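Long-range contacts in aromatic amino acid beta-eliminating lyase/threonine aldolase (Exiguobacterium sibiricum, PDB 3LWS), which is a pyridoxal phosphate enzyme of the beta-eliminating lyase family, with an aminotransferase-like (fold-type I) chain fold and its cofactor bound covalently: residues S40-T45 / D236-Y241; D64-P69 / Q224-W229; G149-A154 / T280-P285; E263-L268 / N288-H293. All coordinates share one frame; numbering follows the deposited sequence. Where two conformers were deposited one is given.

From the N terminus, residues 40-45 open interaction 1 and 64-69 open interaction 2; 149-154 then start interaction 3. Interaction 2 closes first, at 224-229, and so lies wholly within the span of interaction 1, which ends at 236-241. These two contacts touch through Leu240, which packs on Phe67 and Pro69, and both meet the second subunit. Interaction 4 opens at 263-268 and closes at 288-293; interaction 3, closing between them at 280-285, crosses all the others. It ties the seven-stranded sheet region to the four-stranded C-terminal sheet, where interactions 3 and 4 adjoin through Thr281 and His291. The two pairs lie on opposite sides of the chain's centre.

Interaction 1: S40-T45 / D236-Y241; sequences SDQYGT and DLISLY
Tyr43 N donates to Ile238 O over 3.1 Å, drawing the tip of a tight beta hairpin, with its type I' turn from Gln42 to Thr45, against the irregular chain that leads into helix 241-254. The alpha hydrogen of Gln42 points at the same carbonyl oxygen, a CA-H...O contact of 3.3 Å between Gln42 CA and Ile238 O. Tyr43 lays one face of its ring over Ile238: the CA of Ile238 sits above the plane, offset toward the rim, while CB comes within 3.6 Å of Tyr43 CE1 and the CD1 methyl reaches the phenol end. At the ring edge, near its plane, lies Asp236 O. The Tyr43 hydroxyl itself is hydrogen-bonded to Tyr205 of the second subunit, the residue before the cofactor-bearing Lys206, so the hairpin tip belongs to the dimer interface. Asp236 brings its carboxylate up to the backbone of the turn, where OD1 lies 3.0 Å from Tyr43 C. Asp41 grips the start of the helix. With CG between its backbone N and carbonyl carbon (chi1 58°), its carboxylate faces the Leu240 and Tyr241 amides; Leu240 occupies the N-cap position, and Tyr241 N makes only a weak bond to Asp41 OD1. Ser40 OG and Asp41 OD1 meet the edge of the Tyr241 ring. A water donates to both Asp41 OD2 and Leu237 O and accepts a weak bond from Gly44 N, bridging the segments. Of the N-H bonds between the segments the straightest runs from Leu240 N to the syn lone pair of Asp41 OD2, 2.7 Å long with an angle of 173° at the hydrogen.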
loop_
_atom_site.group_PDB
_atom_site.type_symbol
_atom_site.label_atom_id
_atom_site.label_comp_id
_atom_site.label_asym_id
_atom_site.label_seq_id
_atom_site.Cartn_x
_atom_site.Cartn_y
_atom_site.Cartn_z
ATOM N N SER A 40 16.407 3.591 1.972
ATOM C CA SER A 40 14.974 3.498 2.000
ATOM C C SER A 40 14.476 3.996 3.309
ATOM O O SER A 40 15.193 3.977 4.292
ATOM C CB SER A 40 14.533 2.052 1.852
ATOM O OG SER A 40 13.171 1.888 2.250
ATOM N N ASP A 41 13.206 4.388 3.308
ATOM C CA ASP A 41 12.440 4.562 4.526
ATOM C C ASP A 41 12.338 3.223 5.251
ATOM O O ASP A 41 12.655 2.164 4.683
ATOM C CB ASP A 41 11.043 5.137 4.211
ATOM C CG ASP A 41 10.237 4.255 3.240
ATOM O OD1 ASP A 41 10.789 3.830 2.185
ATOM O OD2 ASP A 41 9.053 3.956 3.538
ATOM N N GLN A 42 11.935 3.252 6.526
ATOM C CA GLN A 42 11.702 1.994 7.245
ATOM C C GLN A 42 10.503 2.072 8.187
ATOM O O GLN A 42 10.489 2.825 9.166
ATOM C CB GLN A 42 12.948 1.507 7.986
ATOM C CG GLN A 42 12.798 0.094 8.509
ATOM C CD GLN A 42 14.127 -0.629 8.750
ATOM O OE1 GLN A 42 14.977 -0.693 7.863
ATOM N NE2 GLN A 42 14.284 -1.204 9.941
ATOM N N TYR A 43 9.501 1.274 7.858
ATOM C CA TYR A 43 8.222 1.232 8.576
ATOM C C TYR A 43 7.788 2.589 9.147
ATOM O O TYR A 43 7.497 2.709 10.347
ATOM C CB TYR A 43 8.251 0.193 9.703
ATOM C CG TYR A 43 8.554 -1.214 9.281
ATOM C CD1 TYR A 43 7.610 -1.979 8.585
ATOM C CD2 TYR A 43 9.797 -1.811 9.607
ATOM C CE1 TYR A 43 7.889 -3.265 8.207
ATOM C CE2 TYR A 43 10.088 -3.099 9.210
ATOM C CZ TYR A 43 9.132 -3.821 8.519
ATOM O OH TYR A 43 9.411 -5.094 8.166
ATOM N N GLY A 44 7.724 3.584 8.269
ATOM C CA GLY A 44 7.055 4.852 8.570
ATOM C C GLY A 44 7.948 5.937 9.142
ATOM O O GLY A 44 7.450 6.999 9.520
ATOM N N THR A 45 9.244 5.646 9.270
ATOM C CA THR A 45 10.230 6.615 9.676
ATOM C C THR A 45 11.526 6.445 8.838
ATOM O O THR A 45 11.599 5.648 7.872
ATOM C CB THR A 45 10.530 6.525 11.201
ATOM O OG1 THR A 45 11.013 5.225 11.532
ATOM C CG2 THR A 45 9.234 6.798 12.020
ATOM N N ASP A 236 1.623 0.351 6.745
ATOM C CA ASP A 236 2.922 0.792 7.256
ATOM C C ASP A 236 3.930 -0.179 6.653
ATOM O O ASP A 236 4.508 -1.067 7.330
ATOM C CB ASP A 236 2.914 0.781 8.805
ATOM C CG ASP A 236 4.149 1.381 9.421
ATOM O OD1 ASP A 236 4.815 2.210 8.830
ATOM O OD2 ASP A 236 4.439 1.018 10.566
ATOM N N LEU A 237 4.100 -0.033 5.337
ATOM C CA LEU A 237 4.967 -0.917 4.595
ATOM C C LEU A 237 6.400 -0.625 5.044
ATOM O O LEU A 237 6.731 0.512 5.411
ATOM C CB LEU A 237 4.807 -0.714 3.073
ATOM C CG LEU A 237 3.695 -1.562 2.427
ATOM C CD1 LEU A 237 2.354 -1.418 3.132
ATOM C CD2 LEU A 237 3.533 -1.304 0.914
ATOM N N ILE A 238 7.246 -1.644 5.007
ATOM C CA ILE A 238 8.680 -1.424 5.256
ATOM C C ILE A 238 9.241 -0.306 4.378
ATOM O O ILE A 238 10.035 0.512 4.875
ATOM C CB ILE A 238 9.523 -2.711 5.042
ATOM C CG1 ILE A 238 10.997 -2.433 5.384
ATOM C CG2 ILE A 238 9.285 -3.301 3.616
ATOM C CD1 ILE A 238 11.753 -3.633 5.890
ATOM N N SER A 239 8.823 -0.278 3.095
ATOM C CA SER A 239 9.361 0.661 2.090
ATOM C C SER A 239 8.218 1.272 1.235
ATOM O O SER A 239 7.608 0.590 0.434
ATOM C CB SER A 239 10.363 -0.042 1.152
ATOM O OG SER A 239 11.551 -0.451 1.788
ATOM N N LEU A 240 7.910 2.539 1.477
ATOM C CA LEU A 240 6.976 3.305 0.683
ATOM C C LEU A 240 7.675 4.343 -0.207
ATOM O O LEU A 240 6.980 5.166 -0.822
ATOM C CB LEU A 240 5.955 4.003 1.587
ATOM C CG LEU A 240 4.828 3.188 2.194
ATOM C CD1 LEU A 240 4.001 4.074 3.123
ATOM C CD2 LEU A 240 3.920 2.574 1.154
ATOM N N TYR A 241 9.020 4.321 -0.281
ATOM C CA TYR A 241 9.733 5.272 -1.147
ATOM C C TYR A 241 9.290 5.215 -2.622
ATOM O O TYR A 241 9.174 6.264 -3.239
ATOM C CB TYR A 241 11.282 5.162 -1.049
ATOM C CG TYR A 241 11.916 3.888 -1.586
ATOM C CD1 TYR A 241 12.296 3.767 -2.933
ATOM C CD2 TYR A 241 12.176 2.819 -0.751
ATOM C CE1 TYR A 241 12.858 2.588 -3.429
ATOM C CE2 TYR A 241 12.783 1.659 -1.228
ATOM C CZ TYR A 241 13.117 1.558 -2.560
ATOM O OH TYR A 241 13.726 0.428 -2.990
HETATM O O HOH W 1 7.231 3.332 5.407
#

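Interaction 2: D64-P69 / Q224-W229; sequences DAVFFP and QTARIW
The guanidinium of Arg227 has the CG2 methyl of Val66 over the centre of one face, 3.9 Å above the plane, and the carboxylate of Asp64 at its edge. Asp64 and Arg227 meet tip to tip in a bidentate, end-on salt bridge. Arg227 NH1 donates to Asp64 OD2 at 3.0 Å and Arg227 NH2 to Asp64 OD1 at 3.2 Å. Both acceptors lie almost in the guanidinium plane, but the carboxylate is twisted 33° from it, and each nitrogen meets its oxygen on the syn side, out of the carboxylate plane. The arginine chain is extended from CG to NE, which carries the charged end along the strand to Asp64 while CG rests on Val66 CG1 at 3.7 Å. NH2 has a second salt-bridge partner in Glu53, whose other oxygen accepts from the backbone of Phe67. A water donates to Asp64 OD2 at 2.7 Å. Farther along, Ala226 CB is 4.3 Å from Val66 CG2, and the tip of the Phe68 ring, CZ, approaches Ala226 O obliquely at 3.5 Å. Helix 220-232 follows strand 214-218, the antiparallel neighbour of strand 64-68, and its segment 224-229 runs 15° from the direction of strand 64-68. A seven-stranded sheet whose one antiparallel strand, here 214-218, lies beside the first strand at the edge is the hallmark of the large domain of fold-type I pyridoxal phosphate enzymes.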
loop_
_atom_site.group_PDB
_atom_site.type_symbol
_atom_site.label_atom_id
_atom_site.label_comp_id
_atom_site.label_asym_id
_atom_site.label_seq_id
_atom_site.Cartn_x
_atom_site.Cartn_y
_atom_site.Cartn_z
ATOM N N ASP A 64 1.904 18.383 11.584
ATOM C CA ASP A 64 2.563 17.145 11.179
ATOM C C ASP A 64 1.788 16.601 9.945
ATOM O O ASP A 64 0.705 17.099 9.633
ATOM C CB ASP A 64 2.555 16.195 12.380
ATOM C CG ASP A 64 3.480 14.981 12.219
ATOM O OD1 ASP A 64 4.316 14.927 11.306
ATOM O OD2 ASP A 64 3.364 14.061 13.065
ATOM N N ALA A 65 2.371 15.649 9.221
ATOM C CA ALA A 65 1.692 14.999 8.093
ATOM C C ALA A 65 2.158 13.566 8.016
ATOM O O ALA A 65 3.289 13.260 8.412
ATOM C CB ALA A 65 1.953 15.746 6.772
ATOM N N VAL A 66 1.286 12.677 7.529
ATOM C CA VAL A 66 1.563 11.236 7.517
ATOM C C VAL A 66 1.351 10.746 6.080
ATOM O O VAL A 66 0.283 10.993 5.468
ATOM C CB VAL A 66 0.625 10.451 8.469
ATOM C CG1 VAL A 66 1.023 8.927 8.563
ATOM C CG2 VAL A 66 0.601 11.070 9.865
ATOM N N PHE A 67 2.364 10.071 5.541
ATOM C CA PHE A 67 2.251 9.520 4.209
ATOM C C PHE A 67 1.469 8.211 4.268
ATOM O O PHE A 67 1.857 7.303 4.973
ATOM C CB PHE A 67 3.629 9.238 3.576
ATOM C CG PHE A 67 3.545 8.918 2.095
ATOM C CD1 PHE A 67 3.540 9.939 1.157
ATOM C CD2 PHE A 67 3.448 7.622 1.657
ATOM C CE1 PHE A 67 3.423 9.660 -0.210
ATOM C CE2 PHE A 67 3.357 7.332 0.303
ATOM C CZ PHE A 67 3.356 8.346 -0.628
ATOM N N PHE A 68 0.393 8.113 3.494
ATOM C CA PHE A 68 -0.388 6.879 3.397
ATOM C C PHE A 68 -0.324 6.304 1.967
ATOM O O PHE A 68 -0.194 7.054 1.009
ATOM C CB PHE A 68 -1.848 7.165 3.734
ATOM C CG PHE A 68 -2.156 7.144 5.202
ATOM C CD1 PHE A 68 -1.916 8.258 5.994
ATOM C CD2 PHE A 68 -2.762 6.043 5.778
ATOM C CE1 PHE A 68 -2.244 8.233 7.403
ATOM C CE2 PHE A 68 -3.112 6.033 7.159
ATOM C CZ PHE A 68 -2.837 7.126 7.962
ATOM N N PRO A 69 -0.418 4.971 1.821
ATOM C CA PRO A 69 -0.547 4.339 0.493
ATOM C C PRO A 69 -1.777 4.754 -0.304
ATOM O O PRO A 69 -1.722 4.806 -1.554
ATOM C CB PRO A 69 -0.638 2.846 0.815
ATOM C CG PRO A 69 -0.833 2.750 2.249
ATOM C CD PRO A 69 -0.279 3.960 2.878
ATOM N N GLN A 224 -0.086 11.214 15.278
ATOM C CA GLN A 224 0.500 10.089 16.020
ATOM C C GLN A 224 -0.423 8.926 16.038
ATOM O O GLN A 224 -0.007 7.793 15.844
ATOM C CB GLN A 224 0.840 10.451 17.468
ATOM C CG GLN A 224 2.051 11.318 17.606
ATOM C CD GLN A 224 2.068 12.058 18.933
ATOM O OE1 GLN A 224 1.521 11.580 19.930
ATOM N NE2 GLN A 224 2.676 13.243 18.945
ATOM N N THR A 225 -1.696 9.200 16.295
ATOM C CA THR A 225 -2.708 8.171 16.257
ATOM C C THR A 225 -2.907 7.601 14.873
ATOM O O THR A 225 -3.096 6.384 14.736
ATOM C CB THR A 225 -4.047 8.696 16.772
ATOM O OG1 THR A 225 -3.788 9.329 18.019
ATOM C CG2 THR A 225 -5.052 7.561 16.947
ATOM N N ALA A 226 -2.839 8.480 13.866
ATOM C CA ALA A 226 -2.970 8.106 12.462
ATOM C C ALA A 226 -1.884 7.072 12.061
ATOM O O ALA A 226 -2.155 6.159 11.290
ATOM C CB ALA A 226 -2.909 9.369 11.564
ATOM N N ARG A 227 -0.669 7.235 12.609
ATOM C CA ARG A 227 0.424 6.304 12.392
ATOM C C ARG A 227 0.153 4.952 13.021
ATOM O O ARG A 227 0.550 3.954 12.463
ATOM C CB ARG A 227 1.765 6.863 12.873
ATOM C CG ARG A 227 2.306 7.961 11.945
ATOM C CD ARG A 227 3.741 8.330 12.281
ATOM N NE ARG A 227 4.112 9.483 11.481
ATOM C CZ ARG A 227 3.955 10.747 11.830
ATOM N NH1 ARG A 227 3.523 11.074 13.046
ATOM N NH2 ARG A 227 4.307 11.706 10.972
ATOM N N ILE A 228 -0.560 4.902 14.147
ATOM C CA ILE A 228 -0.897 3.604 14.729
ATOM C C ILE A 228 -1.978 2.861 13.910
ATOM O O ILE A 228 -1.854 1.662 13.649
ATOM C CB ILE A 228 -1.239 3.715 16.213
ATOM C CG1 ILE A 228 0.029 3.946 17.028
ATOM C CG2 ILE A 228 -1.909 2.459 16.706
ATOM C CD1 ILE A 228 -0.145 4.963 18.051
ATOM N N TRP A 229 -3.001 3.582 13.470
ATOM C CA TRP A 229 -3.996 3.033 12.569
ATOM C C TRP A 229 -3.332 2.653 11.260
ATOM O O TRP A 229 -3.673 1.605 10.709
ATOM C CB TRP A 229 -5.157 3.999 12.318
ATOM C CG TRP A 229 -6.140 4.117 13.476
ATOM C CD1 TRP A 229 -6.303 5.190 14.307
ATOM C CD2 TRP A 229 -7.059 3.121 13.923
ATOM N NE1 TRP A 229 -7.305 4.936 15.212
ATOM C CE2 TRP A 229 -7.775 3.667 14.999
ATOM C CE3 TRP A 229 -7.360 1.817 13.500
ATOM C CZ2 TRP A 229 -8.755 2.940 15.690
ATOM C CZ3 TRP A 229 -8.344 1.105 14.167
ATOM C CH2 TRP A 229 -9.041 1.677 15.240
HETATM O O HOH W 2 3.346 14.314 15.796
#

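Interaction 3: G149-A154 / T280-P285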
loop_
_atom_site.group_PDB
_atom_site.type_symbol
_atom_site.label_atom_id
_atom_site.label_comp_id
_atom_site.label_asym_id
_atom_site.label_seq_id
_atom_site.Cartn_x
_atom_site.Cartn_y
_atom_site.Cartn_z
ATOM N N GLY A 149 -19.123 17.122 -11.450
ATOM C CA GLY A 149 -18.365 17.862 -12.459
ATOM C C GLY A 149 -17.270 18.785 -11.929
ATOM O O GLY A 149 -16.484 19.357 -12.703
ATOM N N GLY A 150 -17.281 18.991 -10.620
ATOM C CA GLY A 150 -16.248 19.775 -9.943
ATOM C C GLY A 150 -16.698 21.187 -9.653
ATOM O O GLY A 150 -16.204 22.132 -10.242
ATOM N N VAL A 151 -17.650 21.292 -8.738
ATOM C CA VAL A 151 -18.238 22.533 -8.266
ATOM C C VAL A 151 -17.744 22.748 -6.828
ATOM O O VAL A 151 -17.551 21.767 -6.106
ATOM C CB VAL A 151 -19.765 22.366 -8.318
ATOM C CG1 VAL A 151 -20.495 23.539 -7.669
ATOM C CG2 VAL A 151 -20.202 22.130 -9.780
ATOM N N ALA A 152 -17.542 23.989 -6.408
ATOM C CA ALA A 152 -17.031 24.240 -5.049
ATOM C C ALA A 152 -17.592 25.526 -4.514
ATOM O O ALA A 152 -17.980 26.397 -5.285
ATOM C CB ALA A 152 -15.521 24.285 -5.038
ATOM N N PRO A 153 -17.687 25.636 -3.190
ATOM C CA PRO A 153 -18.231 26.874 -2.653
ATOM C C PRO A 153 -17.175 27.998 -2.730
ATOM O O PRO A 153 -16.004 27.711 -2.930
ATOM C CB PRO A 153 -18.614 26.508 -1.221
ATOM C CG PRO A 153 -17.968 25.210 -0.922
ATOM C CD PRO A 153 -17.516 24.584 -2.180
ATOM N N ALA A 154 -17.622 29.248 -2.626
ATOM C CA ALA A 154 -16.736 30.415 -2.584
ATOM C C ALA A 154 -15.849 30.330 -1.346
ATOM O O ALA A 154 -16.227 29.704 -0.352
ATOM C CB ALA A 154 -17.548 31.705 -2.553
ATOM N N THR A 280 -21.358 21.127 -20.829
ATOM C CA THR A 280 -20.558 20.772 -19.667
ATOM C C THR A 280 -21.304 21.100 -18.377
ATOM O O THR A 280 -22.252 21.883 -18.367
ATOM C CB THR A 280 -19.115 21.371 -19.711
ATOM O OG1 THR A 280 -19.141 22.787 -19.546
ATOM C CG2 THR A 280 -18.402 21.010 -21.045
ATOM N N THR A 281 -20.909 20.423 -17.314
ATOM C CA THR A 281 -21.394 20.674 -15.973
ATOM C C THR A 281 -20.108 20.662 -15.159
ATOM O O THR A 281 -19.342 19.701 -15.249
ATOM C CB THR A 281 -22.377 19.573 -15.503
ATOM O OG1 THR A 281 -21.657 18.342 -15.348
ATOM C CG2 THR A 281 -23.515 19.391 -16.514
ATOM N N PRO A 282 -19.772 21.776 -14.497
ATOM C CA PRO A 282 -20.430 23.079 -14.621
ATOM C C PRO A 282 -20.216 23.639 -16.037
ATOM O O PRO A 282 -19.344 23.168 -16.758
ATOM C CB PRO A 282 -19.709 23.932 -13.572
ATOM C CG PRO A 282 -18.343 23.359 -13.482
ATOM C CD PRO A 282 -18.510 21.874 -13.734
ATOM N N GLU A 283 -21.010 24.640 -16.414
ATOM C CA GLU A 283 -20.872 25.279 -17.708
ATOM C C GLU A 283 -19.445 25.872 -17.860
ATOM O O GLU A 283 -18.755 25.671 -18.866
ATOM C CB GLU A 283 -21.976 26.331 -17.864
ATOM C CG GLU A 283 -21.932 27.129 -19.147
ATOM C CD GLU A 283 -22.961 28.224 -19.169
ATOM O OE1 GLU A 283 -23.849 28.253 -18.281
ATOM O OE2 GLU A 283 -22.864 29.068 -20.060
ATOM N N VAL A 284 -19.015 26.554 -16.816
ATOM C CA VAL A 284 -17.678 27.138 -16.739
ATOM C C VAL A 284 -16.978 26.387 -15.617
ATOM O O VAL A 284 -17.437 26.406 -14.485
ATOM C CB VAL A 284 -17.714 28.646 -16.424
ATOM C CG1 VAL A 284 -16.298 29.236 -16.508
ATOM C CG2 VAL A 284 -18.667 29.364 -17.376
ATOM N N PRO A 285 -15.896 25.679 -15.936
ATOM C CA PRO A 285 -15.093 25.014 -14.914
ATOM C C PRO A 285 -14.503 25.985 -13.878
ATOM O O PRO A 285 -14.270 27.144 -14.206
ATOM C CB PRO A 285 -13.969 24.403 -15.723
ATOM C CG PRO A 285 -14.566 24.168 -17.049
ATOM C CD PRO A 285 -15.480 25.301 -17.292
#
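Gly149 and Pro282 form a small packing contact, largely of backbone against a proline ring, where a loop of the large domain meets the end of an edge strand in the C-terminal sheet. CD and CG of Pro282 do most of the touching: CD lies 3.4 Å from Gly149 O, and CG approaches Gly150 O at 4.1 Å. The cis peptide bond before Pro282 sets Thr281 O on the same side as Pro282 CD, so both face Gly149, whose CA directs a hydrogen at Thr281 O in a CA-H...O contact of 3.5 Å. The two glycines both have positive phi (98° and 100°), and at Gly149 the absence of a side chain lets the carbonyl of Thr281 come this close. The same cis bond bends the chain sharply as it leaves strand 278-281. That bend is closed by Thr280 OG1, which donates to Pro282 O over 2.8 Å, and Thr281 remains paired through its backbone with His291 of the next strand. Residues 149-154 belong to the connection from strand 138-142 to helix 155-167, part of a beta-alpha-beta crossover to the neighbouring parallel strand 171-176. The contact is thus a junction between the large and small domains of the fold-type I architecture.

Interaction 4: E263-L268 / N288-H293; sequences EQAKQL and NMFHLH
Phe290 holds CG between its backbone N and carbonyl carbon (chi1 53°), with the ring turned across that bond (chi2 -92°), and this puts its CE1-CZ end against Ala265 and Leu268. The setting is an alpha/beta layer: helix 258-273 lies on the four-stranded antiparallel sheet of the C-terminal region, and where segment 263-268 runs beside strand 289-293 the axes are 8.9 Å apart and 19° from parallel. Leu268 meets the ring with its CB, which sits at the edge, near the ring plane, 4.1 Å from Phe290 CZ. Ala265 touches the same ring twice, through its carbonyl oxygen, which approaches obliquely to 3.5 Å from Phe290 CE1, and through its methyl, with Ala265 CB 4.3 Å from that carbon. Phe272 from the next turns of the helix, Ile331 of strand 326-332 and Pro285 also pack on Phe290, so the ring is buried between helix and sheet. At the start of the strand the backbones close in, and Ala265 and Asn288 have their CA atoms 5.2 Å apart. The amide of Asn288 turns away from the helix, its ND2 donating to Val333 O. The closest approach here is made by the alanine methyl, with Ala265 CB 3.5 Å from Asn288 O.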
loop_
_atom_site.group_PDB
_atom_site.type_symbol
_atom_site.label_atom_id
_atom_site.label_comp_id
_atom_site.label_asym_id
_atom_site.label_seq_id
_atom_site.Cartn_x
_atom_site.Cartn_y
_atom_site.Cartn_z
ATOM N N GLU A 263 -7.047 27.264 -17.133
ATOM C CA GLU A 263 -7.398 28.149 -18.249
ATOM C C GLU A 263 -7.765 27.322 -19.470
ATOM O O GLU A 263 -8.701 27.664 -20.195
ATOM C CB GLU A 263 -6.261 29.107 -18.571
ATOM C CG GLU A 263 -6.175 30.256 -17.566
ATOM C CD GLU A 263 -7.448 31.120 -17.508
ATOM O OE1 GLU A 263 -8.130 31.267 -18.549
ATOM O OE2 GLU A 263 -7.771 31.641 -16.416
ATOM N N GLN A 264 -7.044 26.219 -19.650
ATOM C CA GLN A 264 -7.215 25.356 -20.792
ATOM C C GLN A 264 -8.555 24.604 -20.748
ATOM O O GLN A 264 -9.221 24.432 -21.777
ATOM C CB GLN A 264 -6.037 24.392 -20.849
ATOM C CG GLN A 264 -4.737 25.049 -21.389
ATOM C CD GLN A 264 -3.504 24.181 -21.232
ATOM O OE1 GLN A 264 -3.555 23.054 -20.743
ATOM N NE2 GLN A 264 -2.376 24.710 -21.658
ATOM N N ALA A 265 -8.934 24.175 -19.540
ATOM C CA ALA A 265 -10.186 23.522 -19.281
ATOM C C ALA A 265 -11.326 24.450 -19.593
ATOM O O ALA A 265 -12.310 24.046 -20.175
ATOM C CB ALA A 265 -10.249 23.069 -17.805
ATOM N N LYS A 266 -11.224 25.692 -19.143
ATOM C CA LYS A 266 -12.227 26.699 -19.491
ATOM C C LYS A 266 -12.335 26.886 -21.000
ATOM O O LYS A 266 -13.445 27.043 -21.519
ATOM C CB LYS A 266 -11.946 28.042 -18.803
ATOM C CG LYS A 266 -12.415 28.112 -17.373
ATOM C CD LYS A 266 -12.354 29.527 -16.777
ATOM C CE LYS A 266 -10.937 30.093 -16.645
ATOM N NZ LYS A 266 -11.047 31.441 -15.993
ATOM N N GLN A 267 -11.210 26.857 -21.703
ATOM C CA GLN A 267 -11.228 26.938 -23.171
ATOM C C GLN A 267 -11.941 25.733 -23.809
ATOM O O GLN A 267 -12.763 25.912 -24.709
ATOM C CB GLN A 267 -9.813 27.022 -23.733
ATOM C CG GLN A 267 -9.025 28.244 -23.295
ATOM C CD GLN A 267 -9.146 29.458 -24.221
ATOM O OE1 GLN A 267 -10.096 29.582 -25.023
ATOM N NE2 GLN A 267 -8.181 30.382 -24.090
ATOM N N LEU A 268 -11.606 24.523 -23.345
ATOM C CA LEU A 268 -12.219 23.296 -23.865
ATOM C C LEU A 268 -13.739 23.312 -23.623
ATOM O O LEU A 268 -14.529 22.973 -24.501
ATOM C CB LEU A 268 -11.602 22.052 -23.226
ATOM C CG LEU A 268 -10.205 21.686 -23.658
ATOM C CD1 LEU A 268 -9.620 20.621 -22.700
ATOM C CD2 LEU A 268 -10.225 21.221 -25.117
ATOM N N ASN A 288 -9.374 22.334 -13.364
ATOM C CA ASN A 288 -8.984 21.653 -14.588
ATOM C C ASN A 288 -10.025 20.648 -15.074
ATOM O O ASN A 288 -9.824 20.033 -16.100
ATOM C CB ASN A 288 -7.646 20.925 -14.430
ATOM C CG ASN A 288 -7.710 19.819 -13.432
ATOM O OD1 ASN A 288 -8.396 19.932 -12.426
ATOM N ND2 ASN A 288 -7.040 18.711 -13.735
HETATM N N MSE A 289 -11.118 20.489 -14.335
HETATM C CA MSE A 289 -12.068 19.423 -14.624
HETATM C C MSE A 289 -13.459 19.945 -14.900
HETATM O O MSE A 289 -13.840 21.038 -14.472
HETATM C CB MSE A 289 -12.097 18.421 -13.463
HETATM C CG MSE A 289 -12.963 18.855 -12.283
HETATM SE SE MSE A 289 -13.294 17.367 -11.081
HETATM C CE MSE A 289 -14.542 16.332 -12.175
ATOM N N PHE A 290 -14.210 19.116 -15.607
ATOM C CA PHE A 290 -15.639 19.251 -15.748
ATOM C C PHE A 290 -16.234 17.914 -16.212
ATOM O O PHE A 290 -15.497 16.999 -16.607
ATOM C CB PHE A 290 -15.991 20.376 -16.725
ATOM C CG PHE A 290 -15.318 20.279 -18.075
ATOM C CD1 PHE A 290 -14.099 20.908 -18.309
ATOM C CD2 PHE A 290 -15.925 19.591 -19.128
ATOM C CE1 PHE A 290 -13.494 20.852 -19.569
ATOM C CE2 PHE A 290 -15.324 19.518 -20.377
ATOM C CZ PHE A 290 -14.113 20.165 -20.605
ATOM N N HIS A 291 -17.554 17.794 -16.188
ATOM C CA HIS A 291 -18.183 16.663 -16.865
ATOM C C HIS A 291 -18.734 17.106 -18.190
ATOM O O HIS A 291 -19.208 18.224 -18.322
ATOM C CB HIS A 291 -19.262 15.998 -16.018
ATOM C CG HIS A 291 -18.725 15.229 -14.847
ATOM N ND1 HIS A 291 -19.540 14.657 -13.901
ATOM C CD2 HIS A 291 -17.449 14.947 -14.463
ATOM C CE1 HIS A 291 -18.798 14.067 -12.978
ATOM N NE2 HIS A 291 -17.527 14.209 -13.306
ATOM N N LEU A 292 -18.651 16.208 -19.153
ATOM C CA LEU A 292 -19.070 16.452 -20.518
ATOM C C LEU A 292 -20.260 15.534 -20.789
ATOM O O LEU A 292 -20.085 14.320 -20.872
ATOM C CB LEU A 292 -17.921 16.132 -21.471
ATOM C CG LEU A 292 -18.187 16.299 -22.965
ATOM C CD1 LEU A 292 -18.550 17.753 -23.275
ATOM C CD2 LEU A 292 -16.951 15.847 -23.744
ATOM N N HIS A 293 -21.427 16.148 -20.932
ATOM C CA HIS A 293 -22.731 15.532 -21.212
ATOM C C HIS A 293 -23.170 15.650 -22.691
ATOM O O HIS A 293 -23.168 16.762 -23.256
ATOM C CB HIS A 293 -23.777 16.331 -20.444
ATOM C CG HIS A 293 -23.694 16.186 -18.963
ATOM N ND1 HIS A 293 -24.812 16.123 -18.166
ATOM C CD2 HIS A 293 -22.636 16.092 -18.132
ATOM C CE1 HIS A 293 -24.441 15.999 -16.903
ATOM N NE2 HIS A 293 -23.125 15.958 -16.861
#